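Local coordinates for putative translation initiation inhibitor (Salmonella typhimurium, PDB 3GTZ), which is of unknown function but belongs to the RutC (YjgF-like) family, some of whose trimeric members are imine deaminases, so it may have a related activity, at residues A[35-40]-A[75-80]; A[15-20]-A[49-54]; A[42-47]-A[108-113]. All coordinates share one frame; numbering follows the deposited sequence.

Contact 1. Residues A[35-40]-A[75-80]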
ATOM      1  N   ALA A  35       2.240   8.027 -24.661  1.00 56.55           N
ATOM      2  CA  ALA A  35       3.397   7.155 -24.661  1.00 54.97           C
ATOM      3  C   ALA A  35       2.985   5.743 -24.268  1.00 53.65           C
ATOM      4  O   ALA A  35       2.003   5.560 -23.546  1.00 53.91           O
ATOM      5  CB  ALA A  35       4.450   7.685 -23.721  1.00 54.75           C
ATOM      6  N   ASP A  36       3.734   4.765 -24.774  1.00 51.42           N
ATOM      7  CA  ASP A  36       3.633   3.391 -24.391  1.00 50.84           C
ATOM      8  C   ASP A  36       4.136   3.144 -22.956  1.00 49.39           C
ATOM      9  O   ASP A  36       4.613   4.057 -22.298  1.00 49.70           O
ATOM     10  CB  ASP A  36       4.384   2.511 -25.412  1.00 51.64           C
ATOM     11  CG  ASP A  36       5.930   2.772 -25.444  1.00 56.97           C
ATOM     12  OD1 ASP A  36       6.587   2.359 -26.443  1.00 62.26           O
ATOM     13  OD2 ASP A  36       6.495   3.379 -24.491  1.00 60.28           O
ATOM     14  N   ALA A  37       4.031   1.907 -22.478  1.00 47.51           N
ATOM     15  CA  ALA A  37       4.319   1.607 -21.079  1.00 46.93           C
ATOM     16  C   ALA A  37       5.798   1.733 -20.743  1.00 46.61           C
ATOM     17  O   ALA A  37       6.119   2.034 -19.592  1.00 45.46           O
ATOM     18  CB  ALA A  37       3.820   0.206 -20.689  1.00 45.84           C
ATOM     19  N   PHE A  38       6.688   1.448 -21.719  1.00 46.62           N
ATOM     20  CA  PHE A  38       8.121   1.593 -21.477  1.00 46.09           C
ATOM     21  C   PHE A  38       8.467   3.054 -21.223  1.00 45.69           C
ATOM     22  O   PHE A  38       9.109   3.381 -20.233  1.00 45.92           O
ATOM     23  CB  PHE A  38       9.003   1.046 -22.599  1.00 45.92           C
ATOM     24  CG  PHE A  38      10.459   1.338 -22.367  1.00 44.97           C
ATOM     25  CD1 PHE A  38      11.187   0.592 -21.448  1.00 44.12           C
ATOM     26  CD2 PHE A  38      11.062   2.426 -22.972  1.00 44.53           C
ATOM     27  CE1 PHE A  38      12.498   0.881 -21.189  1.00 43.66           C
ATOM     28  CE2 PHE A  38      12.360   2.739 -22.699  1.00 45.39           C
ATOM     29  CZ  PHE A  38      13.091   1.963 -21.792  1.00 44.70           C
ATOM     30  N   GLU A  39       8.012   3.936 -22.090  1.00 45.76           N
ATOM     31  CA  GLU A  39       8.223   5.357 -21.863  1.00 46.84           C
ATOM     32  C   GLU A  39       7.598   5.819 -20.555  1.00 46.39           C
ATOM     33  O   GLU A  39       8.248   6.524 -19.791  1.00 46.51           O
ATOM     34  CB  GLU A  39       7.692   6.186 -23.010  1.00 46.98           C
ATOM     35  CG  GLU A  39       8.015   7.670 -22.894  1.00 48.21           C
ATOM     36  CD  GLU A  39       7.773   8.418 -24.183  1.00 49.30           C
ATOM     37  OE1 GLU A  39       7.625   7.791 -25.251  1.00 52.30           O
ATOM     38  OE2 GLU A  39       7.736   9.658 -24.145  1.00 56.58           O
ATOM     39  N   GLN A  40       6.361   5.400 -20.272  1.00 46.19           N
ATOM     40  CA  GLN A  40       5.658   5.893 -19.090  1.00 45.23           C
ATOM     41  C   GLN A  40       6.370   5.422 -17.829  1.00 45.19           C
ATOM     42  O   GLN A  40       6.538   6.210 -16.886  1.00 45.03           O
ATOM     43  CB  GLN A  40       4.196   5.471 -19.091  1.00 45.63           C
ATOM     44  CG  GLN A  40       3.280   6.320 -20.009  1.00 46.04           C
ATOM     45  CD  GLN A  40       1.791   6.150 -19.739  1.00 44.87           C
ATOM     46  OE1 GLN A  40       1.404   5.336 -18.931  1.00 50.27           O
ATOM     47  NE2 GLN A  40       0.956   6.935 -20.406  1.00 44.65           N
ATOM     48  N   PHE A  75       3.813  -5.871 -18.535  1.00 54.48           N
ATOM     49  CA  PHE A  75       4.835  -6.342 -17.566  1.00 55.03           C
ATOM     50  C   PHE A  75       6.299  -6.272 -18.089  1.00 54.84           C
ATOM     51  O   PHE A  75       7.205  -5.845 -17.363  1.00 55.52           O
ATOM     52  CB  PHE A  75       4.560  -7.787 -17.114  1.00 56.04           C
ATOM     53  CG  PHE A  75       3.490  -7.936 -16.038  1.00 57.74           C
ATOM     54  CD1 PHE A  75       3.472  -7.141 -14.907  1.00 59.55           C
ATOM     55  CD2 PHE A  75       2.534  -8.953 -16.120  1.00 61.11           C
ATOM     56  CE1 PHE A  75       2.493  -7.323 -13.891  1.00 58.87           C
ATOM     57  CE2 PHE A  75       1.562  -9.132 -15.108  1.00 59.31           C
ATOM     58  CZ  PHE A  75       1.545  -8.307 -14.007  1.00 59.09           C
ATOM     59  N   ALA A  76       6.537  -6.703 -19.323  1.00 53.85           N
ATOM     60  CA  ALA A  76       7.901  -6.799 -19.841  1.00 53.75           C
ATOM     61  C   ALA A  76       8.437  -5.413 -20.116  1.00 52.63           C
ATOM     62  O   ALA A  76       9.596  -5.141 -19.862  1.00 52.83           O
ATOM     63  CB  ALA A  76       7.988  -7.693 -21.139  1.00 52.93           C
ATOM     64  N   ALA A  77       7.592  -4.549 -20.652  1.00 51.87           N
ATOM     65  CA  ALA A  77       7.998  -3.182 -20.926  1.00 51.28           C
ATOM     66  C   ALA A  77       8.386  -2.441 -19.640  1.00 51.36           C
ATOM     67  O   ALA A  77       9.398  -1.771 -19.619  1.00 50.23           O
ATOM     68  CB  ALA A  77       6.951  -2.471 -21.650  1.00 50.65           C
ATOM     69  N   MET A  78       7.629  -2.623 -18.559  1.00 52.07           N
ATOM     70  CA  MET A  78       7.951  -1.951 -17.307  1.00 52.68           C
ATOM     71  C   MET A  78       9.143  -2.547 -16.560  1.00 52.09           C
ATOM     72  O   MET A  78       9.847  -1.819 -15.881  1.00 51.96           O
ATOM     73  CB  MET A  78       6.695  -1.753 -16.411  1.00 53.72           C
ATOM     74  CG  MET A  78       6.445  -2.729 -15.335  1.00 55.15           C
ATOM     75  SD  MET A  78       7.702  -2.777 -14.030  1.00 64.42           S
ATOM     76  CE  MET A  78       7.220  -4.345 -13.294  1.00 57.93           C
ATOM     77  N   ASN A  79       9.393  -3.845 -16.694  1.00 52.34           N
ATOM     78  CA  ASN A  79      10.645  -4.463 -16.166  1.00 52.38           C
ATOM     79  C   ASN A  79      11.910  -4.007 -16.878  1.00 51.39           C
ATOM     80  O   ASN A  79      12.971  -3.878 -16.268  1.00 52.19           O
ATOM     81  CB  ASN A  79      10.592  -5.989 -16.238  1.00 52.60           C
ATOM     82  CG  ASN A  79       9.765  -6.582 -15.130  1.00 56.35           C
ATOM     83  OD1 ASN A  79       9.600  -5.968 -14.065  1.00 60.43           O
ATOM     84  ND2 ASN A  79       9.229  -7.775 -15.364  1.00 58.24           N
ATOM     85  N   LYS A  80      11.804  -3.800 -18.178  1.00 49.70           N
ATOM     86  CA  LYS A  80      12.908  -3.299 -18.957  1.00 48.65           C
ATOM     87  C   LYS A  80      13.261  -1.903 -18.468  1.00 48.31           C
ATOM     88  O   LYS A  80      14.413  -1.631 -18.262  1.00 48.91           O
ATOM     89  CB  LYS A  80      12.499  -3.277 -20.410  1.00 49.39           C
ATOM     90  CG  LYS A  80      13.570  -3.020 -21.448  1.00 51.08           C
ATOM     91  CD  LYS A  80      12.890  -2.382 -22.682  1.00 52.04           C
ATOM     92  CE  LYS A  80      13.432  -2.878 -23.988  1.00 53.90           C
ATOM     93  NZ  LYS A  80      12.809  -2.062 -25.089  1.00 53.47           N
TER

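Contact 2. Residues A[15-20]-A[49-54]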
ATOM      1  N   SER A  15      -1.514  16.389  -2.102  1.00 56.69           N
ATOM      2  CA  SER A  15      -0.151  16.846  -1.983  1.00 55.37           C
ATOM      3  C   SER A  15       0.686  15.937  -2.882  1.00 54.56           C
ATOM      4  O   SER A  15       0.374  14.777  -3.079  1.00 54.82           O
ATOM      5  CB  SER A  15       0.329  16.714  -0.531  1.00 55.55           C
ATOM      6  OG  SER A  15      -0.240  17.678   0.324  1.00 52.81           O
ATOM      7  N   ASP A  16       1.755  16.445  -3.440  1.00 53.07           N
ATOM      8  CA  ASP A  16       2.509  15.626  -4.344  1.00 52.46           C
ATOM      9  C   ASP A  16       3.432  14.708  -3.539  1.00 50.08           C
ATOM     10  O   ASP A  16       3.581  13.538  -3.870  1.00 49.93           O
ATOM     11  CB  ASP A  16       3.279  16.516  -5.309  1.00 53.02           C
ATOM     12  CG  ASP A  16       3.870  15.755  -6.452  1.00 56.87           C
ATOM     13  OD1 ASP A  16       3.097  15.006  -7.114  1.00 60.86           O
ATOM     14  OD2 ASP A  16       5.103  15.940  -6.709  1.00 62.82           O
ATOM     15  N   VAL A  17       4.008  15.236  -2.462  1.00 47.60           N
ATOM     16  CA  VAL A  17       4.962  14.502  -1.620  1.00 46.02           C
ATOM     17  C   VAL A  17       4.695  14.767  -0.135  1.00 44.59           C
ATOM     18  O   VAL A  17       4.399  15.876   0.238  1.00 45.27           O
ATOM     19  CB  VAL A  17       6.423  14.891  -1.962  1.00 45.50           C
ATOM     20  CG1 VAL A  17       7.382  13.864  -1.439  1.00 44.79           C
ATOM     21  CG2 VAL A  17       6.593  15.054  -3.472  1.00 44.82           C
ATOM     22  N   VAL A  18       4.767  13.747   0.707  1.00 43.20           N
ATOM     23  CA  VAL A  18       4.653  13.943   2.129  1.00 42.44           C
ATOM     24  C   VAL A  18       5.878  13.391   2.824  1.00 42.46           C
ATOM     25  O   VAL A  18       6.355  12.341   2.463  1.00 43.83           O
ATOM     26  CB  VAL A  18       3.422  13.244   2.680  1.00 42.51           C
ATOM     27  CG1 VAL A  18       3.438  13.306   4.211  1.00 39.86           C
ATOM     28  CG2 VAL A  18       2.150  13.893   2.101  1.00 42.79           C
ATOM     29  N   ILE A  19       6.377  14.093   3.829  1.00 42.16           N
ATOM     30  CA  ILE A  19       7.578  13.699   4.536  1.00 41.73           C
ATOM     31  C   ILE A  19       7.281  13.745   6.015  1.00 41.07           C
ATOM     32  O   ILE A  19       6.827  14.762   6.518  1.00 41.48           O
ATOM     33  CB  ILE A  19       8.730  14.631   4.236  1.00 41.94           C
ATOM     34  CG1 ILE A  19       9.069  14.599   2.738  1.00 43.76           C
ATOM     35  CG2 ILE A  19       9.954  14.223   5.047  1.00 43.94           C
ATOM     36  CD1 ILE A  19       9.710  15.860   2.220  1.00 44.43           C
ATOM     37  N   TYR A  20       7.523  12.639   6.707  1.00 40.42           N
ATOM     38  CA  TYR A  20       7.261  12.554   8.129  1.00 40.89           C
ATOM     39  C   TYR A  20       8.109  11.458   8.720  1.00 41.29           C
ATOM     40  O   TYR A  20       8.284  10.410   8.102  1.00 40.51           O
ATOM     41  CB  TYR A  20       5.773  12.255   8.400  1.00 39.79           C
ATOM     42  CG  TYR A  20       5.379  11.981   9.867  1.00 40.45           C
ATOM     43  CD1 TYR A  20       5.198  13.011  10.769  1.00 38.81           C
ATOM     44  CD2 TYR A  20       5.105  10.680  10.325  1.00 41.10           C
ATOM     45  CE1 TYR A  20       4.781  12.767  12.081  1.00 38.22           C
ATOM     46  CE2 TYR A  20       4.719  10.436  11.659  1.00 37.71           C
ATOM     47  CZ  TYR A  20       4.550  11.477  12.513  1.00 37.93           C
ATOM     48  OH  TYR A  20       4.145  11.257  13.822  1.00 39.34           O
ATOM     49  N   ASP A  49      13.156  10.032  -9.023  1.00 43.36           N
ATOM     50  CA  ASP A  49      14.502  10.557  -8.744  1.00 43.82           C
ATOM     51  C   ASP A  49      14.492  12.057  -8.416  1.00 43.71           C
ATOM     52  O   ASP A  49      14.996  12.487  -7.372  1.00 43.75           O
ATOM     53  CB  ASP A  49      15.434  10.334  -9.929  1.00 43.78           C
ATOM     54  CG  ASP A  49      15.612   8.876 -10.264  1.00 44.80           C
ATOM     55  OD1 ASP A  49      15.173   8.011  -9.475  1.00 45.41           O
ATOM     56  OD2 ASP A  49      16.168   8.599 -11.339  1.00 47.38           O
ATOM     57  N   ALA A  50      13.889  12.832  -9.300  1.00 43.71           N
ATOM     58  CA  ALA A  50      13.848  14.288  -9.160  1.00 44.14           C
ATOM     59  C   ALA A  50      13.225  14.695  -7.834  1.00 44.59           C
ATOM     60  O   ALA A  50      13.778  15.536  -7.126  1.00 45.26           O
ATOM     61  CB  ALA A  50      13.078  14.916 -10.321  1.00 43.54           C
ATOM     62  N   VAL A  51      12.082  14.081  -7.519  1.00 44.46           N
ATOM     63  CA  VAL A  51      11.395  14.254  -6.243  1.00 43.95           C
ATOM     64  C   VAL A  51      12.290  13.863  -5.085  1.00 44.62           C
ATOM     65  O   VAL A  51      12.375  14.597  -4.150  1.00 45.33           O
ATOM     66  CB  VAL A  51      10.068  13.393  -6.194  1.00 44.19           C
ATOM     67  CG1 VAL A  51       9.715  12.962  -4.779  1.00 41.08           C
ATOM     68  CG2 VAL A  51       8.918  14.140  -6.867  1.00 42.87           C
ATOM     69  N   LEU A  52      12.946  12.699  -5.139  1.00 45.42           N
ATOM     70  CA  LEU A  52      13.808  12.265  -4.041  1.00 46.13           C
ATOM     71  C   LEU A  52      15.009  13.203  -3.841  1.00 48.05           C
ATOM     72  O   LEU A  52      15.387  13.481  -2.702  1.00 47.81           O
ATOM     73  CB  LEU A  52      14.293  10.820  -4.226  1.00 45.68           C
ATOM     74  CG  LEU A  52      13.281   9.676  -4.147  1.00 44.15           C
ATOM     75  CD1 LEU A  52      13.918   8.368  -4.564  1.00 43.31           C
ATOM     76  CD2 LEU A  52      12.730   9.563  -2.747  1.00 41.04           C
ATOM     77  N   GLU A  53      15.595  13.722  -4.915  1.00 50.23           N
ATOM     78  CA  GLU A  53      16.794  14.549  -4.718  1.00 53.28           C
ATOM     79  C   GLU A  53      16.498  15.994  -4.327  1.00 52.85           C
ATOM     80  O   GLU A  53      17.274  16.620  -3.615  1.00 52.35           O
ATOM     81  CB  GLU A  53      17.896  14.363  -5.808  1.00 53.41           C
ATOM     82  CG  GLU A  53      17.523  14.436  -7.266  1.00 56.57           C
ATOM     83  CD  GLU A  53      18.243  13.339  -8.106  1.00 58.28           C
ATOM     84  OE1 GLU A  53      18.660  12.323  -7.511  1.00 63.76           O
ATOM     85  OE2 GLU A  53      18.377  13.479  -9.353  1.00 65.05           O
ATOM     86  N   LYS A  54      15.322  16.483  -4.685  1.00 54.09           N
ATOM     87  CA  LYS A  54      14.886  17.802  -4.242  1.00 53.97           C
ATOM     88  C   LYS A  54      14.848  17.832  -2.707  1.00 53.75           C
ATOM     89  O   LYS A  54      15.080  18.887  -2.124  1.00 53.53           O
ATOM     90  CB  LYS A  54      13.518  18.145  -4.870  1.00 55.52           C
ATOM     91  CG  LYS A  54      12.911  19.504  -4.478  1.00 57.26           C
ATOM     92  CD  LYS A  54      13.095  20.569  -5.579  1.00 61.99           C
ATOM     93  CE  LYS A  54      12.674  22.013  -5.070  1.00 63.36           C
ATOM     94  NZ  LYS A  54      13.141  23.190  -5.945  1.00 63.75           N
TER

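Contact 3. Residues A[42-47]-A[108-113]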
ATOM      1  N   ALA A  42       9.740   4.459 -17.550  1.00 45.39           N
ATOM      2  CA  ALA A  42      11.054   5.135 -17.538  1.00 44.64           C
ATOM      3  C   ALA A  42      10.946   6.594 -17.084  1.00 44.24           C
ATOM      4  O   ALA A  42      11.741   7.102 -16.289  1.00 44.37           O
ATOM      5  CB  ALA A  42      11.612   5.090 -18.916  1.00 44.49           C
ATOM      6  N   ASN A  43       9.939   7.262 -17.614  1.00 44.15           N
ATOM      7  CA  ASN A  43       9.653   8.654 -17.297  1.00 44.31           C
ATOM      8  C   ASN A  43       9.218   8.798 -15.837  1.00 42.87           C
ATOM      9  O   ASN A  43       9.605   9.747 -15.170  1.00 42.49           O
ATOM     10  CB  ASN A  43       8.561   9.127 -18.239  1.00 44.97           C
ATOM     11  CG  ASN A  43       8.458  10.641 -18.356  1.00 48.94           C
ATOM     12  OD1 ASN A  43       8.526  11.364 -17.399  1.00 51.13           O
ATOM     13  ND2 ASN A  43       8.222  11.107 -19.588  1.00 58.00           N
ATOM     14  N   THR A  44       8.442   7.846 -15.333  1.00 41.67           N
ATOM     15  CA  THR A  44       7.979   7.951 -13.979  1.00 41.49           C
ATOM     16  C   THR A  44       9.097   7.698 -13.004  1.00 41.40           C
ATOM     17  O   THR A  44       9.161   8.355 -11.974  1.00 41.74           O
ATOM     18  CB  THR A  44       6.787   7.052 -13.671  1.00 41.66           C
ATOM     19  OG1 THR A  44       5.816   7.232 -14.690  1.00 41.22           O
ATOM     20  CG2 THR A  44       6.146   7.437 -12.319  1.00 39.28           C
ATOM     21  N   LEU A  45      10.000   6.788 -13.330  1.00 41.61           N
ATOM     22  CA  LEU A  45      11.166   6.576 -12.495  1.00 41.32           C
ATOM     23  C   LEU A  45      12.059   7.807 -12.482  1.00 41.64           C
ATOM     24  O   LEU A  45      12.645   8.110 -11.460  1.00 40.88           O
ATOM     25  CB  LEU A  45      11.908   5.367 -12.973  1.00 41.39           C
ATOM     26  CG  LEU A  45      11.144   4.051 -12.803  1.00 40.06           C
ATOM     27  CD1 LEU A  45      11.921   2.951 -13.496  1.00 40.83           C
ATOM     28  CD2 LEU A  45      11.007   3.731 -11.351  1.00 39.86           C
ATOM     29  N   ALA A  46      12.159   8.519 -13.613  1.00 42.80           N
ATOM     30  CA  ALA A  46      12.890   9.827 -13.668  1.00 43.68           C
ATOM     31  C   ALA A  46      12.270  10.883 -12.785  1.00 44.27           C
ATOM     32  O   ALA A  46      13.020  11.616 -12.142  1.00 45.18           O
ATOM     33  CB  ALA A  46      13.034  10.371 -15.088  1.00 43.21           C
ATOM     34  N   GLN A  47      10.933  10.953 -12.715  1.00 44.90           N
ATOM     35  CA  GLN A  47      10.235  11.906 -11.793  1.00 45.60           C
ATOM     36  C   GLN A  47      10.498  11.596 -10.319  1.00 44.45           C
ATOM     37  O   GLN A  47      10.712  12.502  -9.509  1.00 45.03           O
ATOM     38  CB  GLN A  47       8.726  11.886 -11.950  1.00 45.21           C
ATOM     39  CG  GLN A  47       8.161  12.433 -13.255  1.00 50.03           C
ATOM     40  CD  GLN A  47       6.635  12.079 -13.407  1.00 51.03           C
ATOM     41  OE1 GLN A  47       5.801  12.454 -12.554  1.00 54.18           O
ATOM     42  NE2 GLN A  47       6.300  11.306 -14.462  1.00 55.04           N
ATOM     43  N   VAL A 108       0.836   2.751 -16.416  1.00 48.40           N
ATOM     44  CA  VAL A 108       1.582   2.451 -15.186  1.00 46.66           C
ATOM     45  C   VAL A 108       1.387   3.567 -14.156  1.00 46.79           C
ATOM     46  O   VAL A 108       1.092   4.713 -14.507  1.00 45.52           O
ATOM     47  CB  VAL A 108       3.078   2.258 -15.484  1.00 45.67           C
ATOM     48  CG1 VAL A 108       3.639   3.474 -16.177  1.00 44.41           C
ATOM     49  CG2 VAL A 108       3.839   1.990 -14.241  1.00 45.56           C
ATOM     50  N   GLU A 109       1.541   3.204 -12.887  1.00 47.10           N
ATOM     51  CA  GLU A 109       1.577   4.146 -11.782  1.00 48.70           C
ATOM     52  C   GLU A 109       2.479   3.519 -10.699  1.00 47.92           C
ATOM     53  O   GLU A 109       2.579   2.285 -10.615  1.00 48.52           O
ATOM     54  CB  GLU A 109       0.152   4.323 -11.318  1.00 48.79           C
ATOM     55  CG  GLU A 109      -0.135   5.310 -10.263  1.00 51.46           C
ATOM     56  CD  GLU A 109      -1.653   5.566 -10.171  1.00 53.13           C
ATOM     57  OE1 GLU A 109      -2.207   5.481  -9.042  1.00 61.31           O
ATOM     58  OE2 GLU A 109      -2.286   5.798 -11.238  1.00 56.74           O
ATOM     59  N   ILE A 110       3.178   4.326  -9.910  1.00 46.93           N
ATOM     60  CA  ILE A 110       4.211   3.760  -9.020  1.00 46.74           C
ATOM     61  C   ILE A 110       4.246   4.436  -7.647  1.00 46.88           C
ATOM     62  O   ILE A 110       4.557   5.617  -7.548  1.00 47.96           O
ATOM     63  CB  ILE A 110       5.624   3.866  -9.647  1.00 46.64           C
ATOM     64  CG1 ILE A 110       5.688   3.196 -11.036  1.00 46.10           C
ATOM     65  CG2 ILE A 110       6.637   3.236  -8.726  1.00 47.74           C
ATOM     66  CD1 ILE A 110       7.051   3.289 -11.720  1.00 45.30           C
ATOM     67  N   LYS A 111       3.923   3.703  -6.594  1.00 46.53           N
ATOM     68  CA  LYS A 111       3.945   4.288  -5.269  1.00 47.30           C
ATOM     69  C   LYS A 111       5.234   3.869  -4.572  1.00 45.23           C
ATOM     70  O   LYS A 111       5.695   2.737  -4.671  1.00 44.92           O
ATOM     71  CB  LYS A 111       2.630   3.959  -4.486  1.00 47.48           C
ATOM     72  CG  LYS A 111       2.755   3.173  -3.233  1.00 49.54           C
ATOM     73  CD  LYS A 111       1.382   2.987  -2.485  1.00 51.77           C
ATOM     74  CE  LYS A 111       1.557   3.078  -0.913  1.00 55.02           C
ATOM     75  NZ  LYS A 111       2.759   2.298  -0.288  1.00 53.23           N
ATOM     76  N   ILE A 112       5.776   4.809  -3.835  1.00 44.69           N
ATOM     77  CA  ILE A 112       7.141   4.794  -3.304  1.00 44.42           C
ATOM     78  C   ILE A 112       7.075   5.213  -1.852  1.00 43.74           C
ATOM     79  O   ILE A 112       6.424   6.202  -1.540  1.00 44.23           O
ATOM     80  CB  ILE A 112       7.936   5.820  -4.123  1.00 44.50           C
ATOM     81  CG1 ILE A 112       8.309   5.187  -5.459  1.00 46.35           C
ATOM     82  CG2 ILE A 112       9.102   6.406  -3.409  1.00 43.18           C
ATOM     83  CD1 ILE A 112       8.864   3.845  -5.338  1.00 46.22           C
ATOM     84  N   VAL A 113       7.660   4.417  -0.965  1.00 42.52           N
ATOM     85  CA  VAL A 113       8.044   4.880   0.371  1.00 41.77           C
ATOM     86  C   VAL A 113       9.570   4.879   0.403  1.00 41.47           C
ATOM     87  O   VAL A 113      10.160   3.906  -0.003  1.00 41.42           O
ATOM     88  CB  VAL A 113       7.571   3.925   1.469  1.00 41.87           C
ATOM     89  CG1 VAL A 113       7.741   4.558   2.824  1.00 41.18           C
ATOM     90  CG2 VAL A 113       6.125   3.497   1.250  1.00 39.72           C
TER

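Contact 1. Residues A[35-40]-A[75-80]
Phe38 and Ala77 bring their backbones together where the first turn of helix 37-54 meets the start of helix 75-85, with CA of Phe38 only 4.8 Å from CA of Ala77. These are the two helices of the YjgF-like alpha/beta fold, which lie side by side against one mixed sheet. The close approach is possible because small side chains occupy the interface: Ala77 CB sits 3.9 Å from the backbone N of Phe38 and 4.2 Å from Ala37 CB. Phe75 and Met78 of helix 75-85 pack on strands 62-69 and 93-98, holding that helix on the sheet.

Toward solvent the contact is carried by Phe38 and Lys80. The ring of Phe38, its CG trans to the main-chain N (chi1 174°), extends along helix 75-85 and presents its CD1 edge, nearly in plane, to the carbonyl oxygen of Ala77, CD1 to O being 3.5 Å. The slightly positive rim of the ring suits that oxygen. Lys80 crosses the ring at about a right angle: its CD approaches Phe38 CE1 obliquely at 3.6 Å, and the chain, bent at chi3, then carries the ammonium group over the ring face. The resulting cation-pi contact places Lys80 NZ 4.9 Å from the ring centroid of Phe38, 13° off the normal. Apolar methylenes and charge thus use different parts of one aromatic group.

The turn that bears Phe38 is itself fixed by an N-cap. Asp36 folds its carboxylate back over the helix start, and its OD2 accepts the amide of Glu39, N to OD2 2.9 Å, in an almost straight bond of 169° that meets the oxygen nearly along its C-O axis.

Contact 2. Residues A[15-20]-A[49-54]
The contact lies at a classic beta bulge, where Asp16 and Val17 both face Ile8 of strand 6-10; Val17 meets Val51 on helix 37-54. The chain turns a corner at Asp16, and beyond it Val17 points its side chain at the helix. This joins the N-terminal hairpin of the YjgF-like fold to the C-terminal part of its long helix. The two backbones stay well separated, CA of Val17 lying 7.9 Å from CA of Val51, and side chains span the gap.

The two valines reach toward each other tip to tip. Val17 CG2 lies 4.0 Å from Val51 CG1, and Val17 CG1 is 4.2 Å from the same methyl. A single methyl of the helix residue therefore faces both branches of the strand residue. On Val51 this methyl is the one anti to the backbone nitrogen (chi1 151°), whereas its CG2 turns to Asp16 and approaches the carboxylate oxygen OD2 at 4.2 Å, a loose contact at the edge of the apolar patch. Tyr26 of strand 23-28 touches Asp16, Val17 and Val51 alike, and Leu24 and Ile8 add to the apolar surroundings of Val17.

Neighbouring positions on the strand serve the trimer. Ser15 OG is hydrogen-bonded to the carbonyl oxygen of Ala91 of the third subunit, Tyr20 OH to that of Asn22 of the same subunit, and Val18 packs on its Val93.

No hydrogen bond or salt bridge links strand 15-20 to helix residues 49-54, and their mutual burial totals just 90 Å². The join is thus a small methyl-to-methyl contact without directional bonds, with the side chain of Tyr26 packed beside it and the Asp16 carboxylate marking its polar border.

Contact 3. Residues A[42-47]-A[108-113]
Thr44 and Leu45 are among the residues that pack helix 37-54 on the sheet of the YjgF-like fold, meeting Ile110 of strand 108-115, an interior strand between 23-28 and 62-69. The contact is buried near the centre of the chain. CA of Thr44 stands 7.5 Å from CA of Ile110, a gap bridged by side chains.

Ile110 does the reaching. Its CG1 branch is directed to the helix with CD1 fully extended (chi2 179°), and that terminal methyl is the atom approached by both helix residues. Leu45 crosses it at about a right angle and brings CD2 to 4.0 Å from Ile110 CD1. The CA-CB bond of Leu45 does not point straight at the strand, yet its branched end turns in to it. On the other helix residue it is the carbon skeleton that packs: Thr44 CB lies 4.2 Å from Ile110 CD1. The hydroxyl OG1 of Thr44 is instead hydrogen-bonded to the carbonyl oxygen of Gln40, one turn earlier, which satisfies this polar atom within the helix.

Ile48 continues the layer against Ile110 and Ile112, while Val108 lies against Gln40 and Thr41. The reverse face of the strand packs on a neighbouring subunit, Glu109 on Cys95 and Lys111 on Asp64 of the third subunit.

With no polar bond passing between helix and strand, their 149 Å² of shared burial is chiefly hydrocarbon, so shape and exclusion of water, not directional bonding, hold these elements together.

Helix 37-54 takes part in all three contacts: its first turn in contact 1, its middle in contact 3 and its last turns in contact 2. The centres of contacts 1 and 2 are 23 Å apart, on opposite sides of the chain's centre; the centre of contact 3 is about 11 Å from that of contact 1 and 12 Å from that of contact 2. Contacts 1 and 3 touch directly, Gln40 CB packing 3.6 Å from Val108 CG1. Contacts 2 and 3 share the sheet and both reach the third subunit; contact 1 adjoins the second subunit through Phe75 and Asn79, as contact 3 does through Val113. In characterised relatives the active site is a cleft between subunits, and a like cleft may exist here.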